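Local coordinates for chloramphenicol acetyltransferase (Bacteroides thetaiotaomicron, PDB 2I9D), which probably transfers an acetyl group to a hydroxyl of the antibiotic chloramphenicol, at residues G39-R42 and Q43-K46. Sequence-based numbering, arbitrary orientation.
Sequences GGAR and QRAK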
loop_
_atom_site.group_PDB
_atom_site.type_symbol
_atom_site.label_atom_id
_atom_site.label_comp_id
_atom_site.label_asym_id
_atom_site.label_seq_id
_atom_site.Cartn_x
_atom_site.Cartn_y
_atom_site.Cartn_z
ATOM N N GLY A 39 1.988 -22.379 8.613
ATOM C CA GLY A 39 1.672 -23.807 8.481
ATOM C C GLY A 39 1.441 -24.515 9.815
ATOM O O GLY A 39 0.499 -25.297 9.949
ATOM N N GLY A 40 2.302 -24.231 10.801
ATOM C CA GLY A 40 2.158 -24.759 12.159
ATOM C C GLY A 40 0.806 -24.473 12.808
ATOM O O GLY A 40 0.074 -25.411 13.179
ATOM N N ALA A 41 0.467 -23.187 12.939
ATOM C CA ALA A 41 -0.813 -22.799 13.541
ATOM C C ALA A 41 -2.005 -23.384 12.790
ATOM O O ALA A 41 -2.994 -23.737 13.400
ATOM C CB ALA A 41 -0.929 -21.298 13.672
ATOM N N ARG A 42 -1.907 -23.527 11.471
ATOM C CA ARG A 42 -2.992 -24.144 10.728
ATOM C C ARG A 42 -3.195 -25.627 11.065
ATOM O O ARG A 42 -4.340 -26.096 11.175
ATOM C CB ARG A 42 -2.838 -23.964 9.225
ATOM C CG ARG A 42 -4.148 -23.474 8.652
ATOM C CD ARG A 42 -4.561 -24.052 7.324
ATOM N NE ARG A 42 -5.463 -23.103 6.647
ATOM C CZ ARG A 42 -6.737 -22.855 6.988
ATOM N NH1 ARG A 42 -7.318 -23.487 8.020
ATOM N NH2 ARG A 42 -7.437 -21.957 6.287
ATOM N N GLN A 43 -2.087 -26.362 11.205
ATOM C CA GLN A 43 -2.136 -27.761 11.672
ATOM C C GLN A 43 -2.706 -27.896 13.085
ATOM O O GLN A 43 -3.632 -28.677 13.308
ATOM C CB GLN A 43 -0.757 -28.432 11.586
ATOM C CG GLN A 43 -0.513 -29.135 10.264
ATOM C CD GLN A 43 0.387 -28.323 9.326
ATOM O OE1 GLN A 43 1.607 -28.566 9.255
ATOM N NE2 GLN A 43 -0.208 -27.341 8.611
ATOM N N ARG A 44 -2.148 -27.135 14.020
ATOM C CA ARG A 44 -2.636 -27.082 15.398
ATOM C C ARG A 44 -4.110 -26.759 15.507
ATOM O O ARG A 44 -4.795 -27.346 16.338
ATOM C CB ARG A 44 -1.846 -26.063 16.216
ATOM C CG ARG A 44 -0.383 -26.376 16.272
ATOM C CD ARG A 44 0.311 -25.619 17.368
ATOM N NE ARG A 44 0.530 -24.220 17.023
ATOM C CZ ARG A 44 1.540 -23.777 16.284
ATOM N NH1 ARG A 44 2.440 -24.623 15.787
ATOM N NH2 ARG A 44 1.648 -22.474 16.044
ATOM N N ALA A 45 -4.585 -25.813 14.684
ATOM C CA ALA A 45 -5.994 -25.397 14.686
ATOM C C ALA A 45 -6.877 -26.524 14.172
ATOM O O ALA A 45 -7.895 -26.854 14.777
ATOM C CB ALA A 45 -6.202 -24.124 13.844
ATOM N N LYS A 46 -6.472 -27.104 13.045
ATOM C CA LYS A 46 -7.202 -28.210 12.429
ATOM C C LYS A 46 -7.310 -29.395 13.389
ATOM O O LYS A 46 -8.372 -30.008 13.489
ATOM C CB LYS A 46 -6.530 -28.661 11.126
ATOM C CG LYS A 46 -7.254 -29.823 10.478
ATOM C CD LYS A 46 -6.759 -30.124 9.082
ATOM C CE LYS A 46 -7.717 -31.104 8.389
ATOM N NZ LYS A 46 -7.352 -31.322 6.955
#
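G39 starts the first turn of helix 39-47, and its O accepts a hydrogen bond from Q43 N at 3.1 Å, the first of four successive i to i+4 bonds. The exposed side chain of Q43 bends back toward the same carbonyl, but the placing of its amide is doubtful. G40 O accepts a hydrogen bond from R44 N at 2.9 Å, nearly in line with its C=O. Having no CB, G40 leaves room for R44, whose chain, bent at chi3 (-76°), lays one guanidinium face over the G40-A41 peptide, offset toward the rim, with NH1 3.4 Å from G40 C; this is packing, since NH2 and A41 N are both donors. With an alanine at R44, the G40-A41 peptide would probably lose its flat cover. A41 O accepts a bond from A45 N at 2.9 Å, and these two small residues suit the buried side, where both touch H55 of helix 52-66. R42 O accepts one from K46 N at 3.0 Å; R42, though exposed, also touches F52, while the extended K46 chain leads away. The chemistry is thus that of an amphipathic helix: backbone bonds set the turn, alanines permit close packing on helix 52-66, and Q43 and K46 are exposed while R42 and R44 lie partly against protein.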